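Long-range contacts in luciferase-like monooxygenase (Streptomyces bottropensis, PDB 4US5), which probably acts as a flavin-utilising monooxygenase of the bacterial luciferase family, incorporating oxygen into an organic substrate: residues B[310-315]-B[324-329]; B[173-178]-B[199-204]; B[180-185]-B[204-209]. All blocks are in the same frame, centred on the assembly; numbering follows the deposited sequence.

Contact 1. Residues B[310-315]-B[324-329]. With NA (sodium ion), chain M.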
loop_
_atom_site.group_PDB
_atom_site.type_symbol
_atom_site.label_atom_id
_atom_site.label_comp_id
_atom_site.label_asym_id
_atom_site.label_seq_id
_atom_site.Cartn_x
_atom_site.Cartn_y
_atom_site.Cartn_z
ATOM N N LEU B 310 19.131 -16.062 -7.737
ATOM C CA LEU B 310 18.272 -17.003 -7.080
ATOM C C LEU B 310 17.401 -16.193 -6.157
ATOM O O LEU B 310 17.932 -15.467 -5.290
ATOM C CB LEU B 310 19.072 -18.018 -6.283
ATOM C CG LEU B 310 20.081 -18.836 -7.096
ATOM C CD1 LEU B 310 20.996 -19.638 -6.218
ATOM C CD2 LEU B 310 19.345 -19.715 -8.089
ATOM N N GLY B 311 16.093 -16.344 -6.315
ATOM C CA GLY B 311 15.102 -15.788 -5.374
ATOM C C GLY B 311 14.824 -16.786 -4.235
ATOM O O GLY B 311 14.188 -17.826 -4.422
ATOM N N VAL B 312 15.359 -16.500 -3.070
ATOM C CA VAL B 312 15.441 -17.495 -2.012
ATOM C C VAL B 312 14.280 -17.383 -1.078
ATOM O O VAL B 312 14.133 -16.374 -0.327
ATOM C CB VAL B 312 16.749 -17.393 -1.217
ATOM C CG1 VAL B 312 16.806 -18.418 -0.096
ATOM C CG2 VAL B 312 17.967 -17.545 -2.155
ATOM N N VAL B 313 13.483 -18.432 -1.082
ATOM C CA VAL B 313 12.275 -18.551 -0.289
ATOM C C VAL B 313 12.641 -19.464 0.885
ATOM O O VAL B 313 13.500 -20.366 0.764
ATOM C CB VAL B 313 11.149 -19.221 -1.123
ATOM C CG1 VAL B 313 9.881 -19.392 -0.337
ATOM C CG2 VAL B 313 10.872 -18.432 -2.391
ATOM N N SER B 314 11.981 -19.254 2.020
ATOM C CA SER B 314 12.170 -20.111 3.169
ATOM C C SER B 314 10.848 -20.412 3.898
ATOM O O SER B 314 9.908 -19.604 3.889
ATOM C CB SER B 314 13.210 -19.508 4.105
ATOM O OG SER B 314 12.844 -18.180 4.494
HETATM N N MSE B 315 10.791 -21.594 4.508
HETATM C CA MSE B 315 9.656 -22.017 5.327
HETATM C C MSE B 315 10.250 -22.526 6.618
HETATM O O MSE B 315 10.242 -23.715 6.883
HETATM C CB MSE B 315 8.881 -23.105 4.613
HETATM C CG MSE B 315 7.896 -22.547 3.587
HETATM SE SE MSE B 315 8.802 -22.162 1.908
HETATM C CE MSE B 315 7.248 -21.962 0.726
ATOM N N ARG B 324 20.017 -17.082 10.127
ATOM C CA ARG B 324 21.242 -17.871 9.937
ATOM C C ARG B 324 21.348 -18.422 8.521
ATOM O O ARG B 324 22.420 -18.362 7.900
ATOM C CB ARG B 324 21.391 -19.036 10.966
ATOM C CG ARG B 324 22.167 -18.641 12.225
ATOM C CD ARG B 324 22.499 -19.782 13.168
ATOM N NE ARG B 324 21.311 -20.358 13.767
ATOM C CZ ARG B 324 20.758 -19.935 14.908
ATOM N NH1 ARG B 324 21.313 -18.950 15.612
ATOM N NH2 ARG B 324 19.675 -20.535 15.370
ATOM N N SER B 325 20.255 -18.998 8.042
ATOM C CA SER B 325 20.218 -19.569 6.693
ATOM C C SER B 325 20.614 -18.541 5.654
ATOM O O SER B 325 21.509 -18.781 4.832
ATOM C CB SER B 325 18.834 -20.206 6.408
ATOM O OG SER B 325 18.814 -20.846 5.126
ATOM N N TYR B 326 20.033 -17.329 5.729
ATOM C CA TYR B 326 20.348 -16.312 4.786
ATOM C C TYR B 326 21.766 -15.747 4.928
ATOM O O TYR B 326 22.368 -15.351 3.942
ATOM C CB TYR B 326 19.270 -15.173 4.814
ATOM C CG TYR B 326 17.979 -15.568 4.158
ATOM C CD1 TYR B 326 16.976 -16.183 4.875
ATOM C CD2 TYR B 326 17.740 -15.308 2.802
ATOM C CE1 TYR B 326 15.770 -16.561 4.275
ATOM C CE2 TYR B 326 16.536 -15.693 2.202
ATOM C CZ TYR B 326 15.566 -16.319 2.944
ATOM O OH TYR B 326 14.330 -16.649 2.346
ATOM N N ARG B 327 22.263 -15.656 6.170
ATOM C CA ARG B 327 23.642 -15.240 6.432
ATOM C C ARG B 327 24.640 -16.229 5.832
ATOM O O ARG B 327 25.571 -15.844 5.159
ATOM C CB ARG B 327 23.902 -15.183 7.932
ATOM C CG ARG B 327 23.459 -13.921 8.573
ATOM C CD ARG B 327 24.307 -13.660 9.828
ATOM N NE ARG B 327 23.644 -12.734 10.703
ATOM C CZ ARG B 327 23.841 -11.421 10.664
ATOM N NH1 ARG B 327 24.702 -10.900 9.793
ATOM N NH2 ARG B 327 23.172 -10.624 11.501
ATOM N N LEU B 328 24.400 -17.495 6.062
ATOM C CA LEU B 328 25.301 -18.557 5.550
ATOM C C LEU B 328 25.302 -18.598 4.038
ATOM O O LEU B 328 26.360 -18.752 3.402
ATOM C CB LEU B 328 24.901 -19.915 6.109
ATOM C CG LEU B 328 25.108 -20.147 7.583
ATOM C CD1 LEU B 328 24.415 -21.427 7.999
ATOM C CD2 LEU B 328 26.605 -20.172 7.956
ATOM N N LEU B 329 24.134 -18.361 3.422
ATOM C CA LEU B 329 24.060 -18.300 1.971
ATOM C C LEU B 329 24.838 -17.118 1.364
ATOM O O LEU B 329 25.502 -17.262 0.340
ATOM C CB LEU B 329 22.589 -18.237 1.487
ATOM C CG LEU B 329 21.784 -19.507 1.548
ATOM C CD1 LEU B 329 20.290 -19.206 1.318
ATOM C CD2 LEU B 329 22.316 -20.481 0.508
HETATM NA NA NA M . 10.638 -18.852 6.627
HETATM O O HOH W 1 9.720 -17.696 8.842
#

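Contact 2. Residues B[173-178]-B[199-204]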
loop_
_atom_site.group_PDB
_atom_site.type_symbol
_atom_site.label_atom_id
_atom_site.label_comp_id
_atom_site.label_asym_id
_atom_site.label_seq_id
_atom_site.Cartn_x
_atom_site.Cartn_y
_atom_site.Cartn_z
ATOM N N ALA B 173 5.205 -20.560 -12.891
ATOM C CA ALA B 173 5.508 -21.898 -12.441
ATOM C C ALA B 173 4.988 -22.908 -13.475
ATOM O O ALA B 173 4.461 -23.955 -13.113
ATOM C CB ALA B 173 4.854 -22.137 -11.117
ATOM N N SER B 174 5.181 -22.561 -14.737
ATOM C CA SER B 174 4.672 -23.336 -15.873
ATOM C C SER B 174 5.459 -22.993 -17.119
ATOM O O SER B 174 5.990 -21.896 -17.259
ATOM C CB SER B 174 3.190 -23.050 -16.104
ATOM O OG SER B 174 2.960 -21.741 -16.611
ATOM N N VAL B 175 5.504 -23.940 -18.058
ATOM C CA VAL B 175 6.128 -23.677 -19.357
ATOM C C VAL B 175 5.369 -22.596 -20.114
ATOM O O VAL B 175 5.971 -21.733 -20.755
ATOM C CB VAL B 175 6.230 -24.965 -20.214
ATOM C CG1 VAL B 175 6.836 -24.660 -21.592
ATOM C CG2 VAL B 175 7.084 -25.983 -19.509
ATOM N N SER B 176 4.052 -22.594 -19.978
ATOM C CA SER B 176 3.229 -21.589 -20.619
ATOM C C SER B 176 3.597 -20.155 -20.185
ATOM O O SER B 176 3.670 -19.235 -21.005
ATOM C CB SER B 176 1.756 -21.947 -20.315
ATOM O OG SER B 176 1.023 -20.957 -19.645
ATOM N N SER B 177 3.874 -19.966 -18.899
ATOM C CA SER B 177 4.241 -18.621 -18.418
ATOM C C SER B 177 5.559 -18.182 -19.001
ATOM O O SER B 177 5.770 -17.012 -19.276
ATOM C CB SER B 177 4.280 -18.603 -16.850
ATOM O OG SER B 177 5.245 -19.509 -16.353
ATOM N N ALA B 178 6.476 -19.131 -19.143
ATOM C CA ALA B 178 7.775 -18.855 -19.670
ATOM C C ALA B 178 7.659 -18.411 -21.162
ATOM O O ALA B 178 8.387 -17.537 -21.599
ATOM C CB ALA B 178 8.667 -20.087 -19.537
ATOM N N THR B 199 11.206 -27.220 -14.474
ATOM C CA THR B 199 12.154 -26.126 -14.344
ATOM C C THR B 199 13.095 -26.003 -15.535
ATOM O O THR B 199 13.225 -24.938 -16.134
ATOM C CB THR B 199 12.988 -26.295 -13.055
ATOM O OG1 THR B 199 12.092 -26.414 -11.935
ATOM C CG2 THR B 199 13.915 -25.095 -12.852
ATOM N N ARG B 200 13.773 -27.092 -15.877
ATOM C CA ARG B 200 14.710 -27.052 -16.985
ATOM C C ARG B 200 14.035 -26.649 -18.291
ATOM O O ARG B 200 14.512 -25.744 -18.999
ATOM C CB ARG B 200 15.430 -28.402 -17.120
ATOM C CG ARG B 200 16.413 -28.438 -18.286
ATOM C CD ARG B 200 17.074 -29.782 -18.363
ATOM N NE ARG B 200 18.071 -30.012 -17.306
ATOM C CZ ARG B 200 19.320 -29.575 -17.331
ATOM N NH1 ARG B 200 19.758 -28.814 -18.312
ATOM N NH2 ARG B 200 20.145 -29.891 -16.367
ATOM N N GLU B 201 12.916 -27.259 -18.602
ATOM C CA GLU B 201 12.202 -26.950 -19.849
ATOM C C GLU B 201 11.731 -25.508 -19.888
ATOM O O GLU B 201 11.861 -24.823 -20.919
ATOM C CB GLU B 201 11.006 -27.899 -20.073
ATOM C CG GLU B 201 10.227 -27.617 -21.347
ATOM C CD GLU B 201 8.993 -28.489 -21.552
ATOM O OE1 GLU B 201 8.761 -29.438 -20.778
ATOM O OE2 GLU B 201 8.252 -28.219 -22.511
ATOM N N ALA B 202 11.155 -25.041 -18.782
ATOM C CA ALA B 202 10.644 -23.683 -18.703
ATOM C C ALA B 202 11.730 -22.648 -18.919
ATOM O O ALA B 202 11.546 -21.731 -19.701
ATOM C CB ALA B 202 9.927 -23.446 -17.372
HETATM N N MSE B 203 12.865 -22.809 -18.257
HETATM C CA MSE B 203 13.940 -21.863 -18.358
HETATM C C MSE B 203 14.586 -21.934 -19.748
HETATM O O MSE B 203 14.984 -20.918 -20.306
HETATM C CB MSE B 203 14.934 -22.050 -17.230
HETATM C CG MSE B 203 14.260 -21.795 -15.853
HETATM SE SE MSE B 203 14.028 -19.850 -15.570
HETATM C CE MSE B 203 15.765 -19.495 -14.727
ATOM N N ASP B 204 14.680 -23.138 -20.309
ATOM C CA ASP B 204 15.157 -23.292 -21.724
ATOM C C ASP B 204 14.229 -22.559 -22.684
ATOM O O ASP B 204 14.696 -21.814 -23.544
ATOM C CB ASP B 204 15.224 -24.774 -22.108
ATOM C CG ASP B 204 16.450 -25.479 -21.533
ATOM O OD1 ASP B 204 17.350 -24.793 -21.031
ATOM O OD2 ASP B 204 16.499 -26.737 -21.583
#

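Contact 3. Residues B[180-185]-B[204-209]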
loop_
_atom_site.group_PDB
_atom_site.type_symbol
_atom_site.label_atom_id
_atom_site.label_comp_id
_atom_site.label_asym_id
_atom_site.label_seq_id
_atom_site.Cartn_x
_atom_site.Cartn_y
_atom_site.Cartn_z
ATOM N N ALA B 180 5.015 -16.916 -22.412
ATOM C CA ALA B 180 4.429 -15.573 -22.367
ATOM C C ALA B 180 5.470 -14.509 -22.037
ATOM O O ALA B 180 5.555 -13.485 -22.706
ATOM C CB ALA B 180 3.280 -15.527 -21.381
ATOM N N ALA B 181 6.320 -14.789 -21.042
ATOM C CA ALA B 181 7.373 -13.870 -20.684
ATOM C C ALA B 181 8.320 -13.654 -21.838
ATOM O O ALA B 181 8.780 -12.535 -22.094
ATOM C CB ALA B 181 8.145 -14.393 -19.477
ATOM N N ALA B 182 8.637 -14.745 -22.545
ATOM C CA ALA B 182 9.489 -14.663 -23.739
ATOM C C ALA B 182 8.859 -13.798 -24.832
ATOM O O ALA B 182 9.489 -12.886 -25.354
ATOM C CB ALA B 182 9.755 -16.057 -24.275
ATOM N N ARG B 183 7.601 -14.077 -25.121
ATOM C CA ARG B 183 6.857 -13.366 -26.132
ATOM C C ARG B 183 6.849 -11.868 -25.856
ATOM O O ARG B 183 6.965 -11.045 -26.771
ATOM C CB ARG B 183 5.446 -13.939 -26.192
ATOM C CG ARG B 183 4.533 -13.346 -27.237
ATOM C CD ARG B 183 3.246 -14.160 -27.346
ATOM N NE ARG B 183 2.370 -13.885 -26.215
ATOM C CZ ARG B 183 1.955 -14.774 -25.309
ATOM N NH1 ARG B 183 2.309 -16.075 -25.358
ATOM N NH2 ARG B 183 1.170 -14.354 -24.325
ATOM N N LEU B 184 6.696 -11.510 -24.590
ATOM C CA LEU B 184 6.504 -10.116 -24.186
ATOM C C LEU B 184 7.806 -9.402 -23.862
ATOM O O LEU B 184 7.814 -8.201 -23.587
ATOM C CB LEU B 184 5.544 -10.048 -22.979
ATOM C CG LEU B 184 4.128 -10.540 -23.263
ATOM C CD1 LEU B 184 3.344 -10.711 -21.969
ATOM C CD2 LEU B 184 3.405 -9.595 -24.203
ATOM N N GLY B 185 8.903 -10.136 -23.874
ATOM C CA GLY B 185 10.203 -9.569 -23.595
ATOM C C GLY B 185 10.338 -9.125 -22.151
ATOM O O GLY B 185 10.956 -8.116 -21.869
ATOM N N ASP B 204 14.680 -23.138 -20.309
ATOM C CA ASP B 204 15.157 -23.292 -21.724
ATOM C C ASP B 204 14.229 -22.559 -22.684
ATOM O O ASP B 204 14.696 -21.814 -23.544
ATOM C CB ASP B 204 15.224 -24.774 -22.108
ATOM C CG ASP B 204 16.450 -25.479 -21.533
ATOM O OD1 ASP B 204 17.350 -24.793 -21.031
ATOM O OD2 ASP B 204 16.499 -26.737 -21.583
ATOM N N THR B 205 12.928 -22.779 -22.527
ATOM C CA THR B 205 11.895 -22.172 -23.370
ATOM C C THR B 205 11.898 -20.661 -23.303
ATOM O O THR B 205 11.826 -19.966 -24.341
ATOM C CB THR B 205 10.507 -22.698 -22.989
ATOM O OG1 THR B 205 10.465 -24.102 -23.261
ATOM C CG2 THR B 205 9.401 -22.025 -23.783
ATOM N N TYR B 206 12.016 -20.124 -22.089
ATOM C CA TYR B 206 12.111 -18.683 -21.901
ATOM C C TYR B 206 13.243 -18.078 -22.729
ATOM O O TYR B 206 13.048 -17.082 -23.446
ATOM C CB TYR B 206 12.344 -18.337 -20.406
ATOM C CG TYR B 206 12.604 -16.891 -20.163
ATOM C CD1 TYR B 206 11.649 -15.930 -20.492
ATOM C CD2 TYR B 206 13.755 -16.464 -19.548
ATOM C CE1 TYR B 206 11.877 -14.577 -20.254
ATOM C CE2 TYR B 206 13.985 -15.122 -19.306
ATOM C CZ TYR B 206 13.046 -14.184 -19.652
ATOM O OH TYR B 206 13.295 -12.848 -19.398
ATOM N N ARG B 207 14.417 -18.663 -22.617
ATOM C CA ARG B 207 15.591 -18.188 -23.318
ATOM C C ARG B 207 15.479 -18.375 -24.823
ATOM O O ARG B 207 15.784 -17.454 -25.572
ATOM C CB ARG B 207 16.857 -18.850 -22.791
ATOM C CG ARG B 207 17.264 -18.292 -21.427
ATOM C CD ARG B 207 18.461 -18.995 -20.860
ATOM N NE ARG B 207 18.136 -20.378 -20.557
ATOM C CZ ARG B 207 19.025 -21.295 -20.243
ATOM N NH1 ARG B 207 20.318 -20.972 -20.162
ATOM N NH2 ARG B 207 18.623 -22.538 -19.988
ATOM N N ALA B 208 15.048 -19.551 -25.251
ATOM C CA ALA B 208 14.945 -19.866 -26.704
ATOM C C ALA B 208 13.914 -18.991 -27.443
ATOM O O ALA B 208 14.206 -18.460 -28.515
ATOM C CB ALA B 208 14.607 -21.318 -26.888
ATOM N N ALA B 209 12.735 -18.821 -26.849
ATOM C CA ALA B 209 11.644 -18.063 -27.448
ATOM C C ALA B 209 11.719 -16.537 -27.215
ATOM O O ALA B 209 10.870 -15.785 -27.709
ATOM C CB ALA B 209 10.313 -18.609 -26.950
#

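Contact 1. Residues B[310-315]-B[324-329]
The ring of Tyr326 meets strand 310-313 edge-on: Val312 O and Ser314 OG both lie at its rim, in the ring plane. Strand 6-11 and helix 21-38 supply Val9 and Leu31, which also touch this side chain. With CG anti to the carbonyl carbon (chi1 -75°), the ring reaches away from helix 324-329 until its hydroxyl arrives at the end of the strand. There Tyr326 OH donates to Val312 O at 2.7 Å, coming from above the carbonyl plane, 53° out of it. Tyr326 OH in turn accepts from Ser314 OG at 3.0 Å, and that serine hydroxyl is also hydrogen-bonded to Arg322 NE. Beside these polar bonds runs a small apolar strip. Val312 CG1 lies 3.6 Å from Tyr326 CE2, the valine and the phenol lying alongside with their ends pointing opposite ways, and the same methyl meets Leu329 CD1 tip to tip at 3.8 Å. Strand and helix run nearly antiparallel, at 157°, as expected for a beta-alpha unit of a TIM barrel; this strand lies between strands 6-11 and 221-229, with the helix on its outer side. Just past the strand, Ser314 O is 2.9 Å from the sodium ion, to which a water is also bound. Ser314 O also accepts a hydrogen bond from Gln12 NE2. The chemistry is thus a directed run of bonds, from serine through tyrosine to a strand carbonyl, which satisfies a buried hydroxyl twice over and should restrain the position of the phenol, next to the residue whose carbonyl binds sodium.

Contact 2. Residues B[173-178]-B[199-204]
Val175 and Glu201 meet at the outer edge of the contact, their side chains crossing at about a right angle. Val175 CG2 rests against the carboxylate carbon, Glu201 CD, at 3.8 Å, while its other methyl, CG1, lies 3.9 Å from Glu201 OE2. This is packing of an aliphatic branch against the carboxylate group. Glu201 gets there by extension: CG is anti to the backbone N (chi1 180°) and the chain stays stretched beyond it, carrying the carboxylate across the valine methyls at the exposed side. Deeper in, the contact is made by alanines. Ala178 CB sits 3.3 Å from Ala202 O, a methyl pressed against a helix carbonyl, and 4.2 Å from Ala202 CB. The backbones come close here, the CA atoms of Val175 and Ala202 being 4.6 Å apart, which the small Ala202 side chain permits. No hydrogen bond joins the two segments.

The next shell sets the start of helix 175-184. Ser174 is its N-cap, its OG accepting from Ser177 N at 3.0 Å with an N-H...O angle of 151°. Ser177 answers through its side chain, OG donating to Ser174 O at 2.7 Å, so Ser174 and Ser177 are linked by two side-chain bonds that span Val175, the first helical residue. Tyr188 OH is a further partner of Ser177 OG.

Around this, strand 188-191 packs against both helices, Tyr188 touching Ala178 and Tyr190 touching Ala202. Helix 199-209 also meets helix 291-305 through Thr199, Arg200 and Met203, so the contact joins two successive outer helices of the barrel, each following its own parallel strand.

Contact 3. Residues B[180-185]-B[204-209]
Ala182 and Tyr206 mark the centre of the apolar packing between helices 180-184 and 204-209, which run almost side by side, 19° apart in direction with their axes 8.1 Å apart. The Ala182 methyl does most of the touching. Ala182 CB lies 3.5 Å from Tyr206 O and 3.7 Å from Ala209 CB, so a single methyl is set between a helix carbonyl and the next turn of the same helix. Ala181 CB comes up obliquely to the tyrosine ring, 3.8 Å from Tyr206 CE1.

At the ring of Tyr206, Ala182 N lies at the edge, in the ring plane. CG anti to the backbone N (chi1 173°) brings the end of the ring close to helix 180-184, where its CD1 and CE1 side lines up along Ala181 and Ala182. Tyr188, from strand 188-191, meets this ring with planes at about 35°.

Polar bonds stay within or beyond the segments, and none crosses between them. Tyr206 OH is hydrogen-bonded to Leu186 O and Arg220 N, which ties the hydroxyl to residues that follow the two helices in the chain. Asp204 OD1 pairs with Arg207 NH2 at 2.8 Å, a salt bridge within one turn, on the side of the helix remote from helix 180-184; the same NH2 is hydrogen-bonded to Ala304 O. Helix 175-184 closes in a Schellman motif, with Gly185 at positive phi and Gly185 N bonded to Ala182 O at 3.2 Å.

In chemical terms, then, the fit depends on methyls against backbone and ring, while the hydroxyl of the buried Tyr206 finds its partners outside the pair.

Overall arrangement
Contacts 2 and 3 are two halves of one seam, both made by helices 175-184 and 199-209 and sharing Asp204, with centres 9 Å apart; they also touch directly, Ala178 O lying 3.8 Å from Tyr206 CD1. Contact 1 belongs to another sector of the barrel, its centre about 23 Å from that of contact 2 and 27 Å from that of contact 3, and joins a strand to its following helix. It is wholly buried and relies on hydroxyl hydrogen bonds near a sodium ion. The helix seam instead packs methyl groups without a cross-segment hydrogen bond, reaching the surface at Glu201 in contact 2 and Ala209 in contact 3.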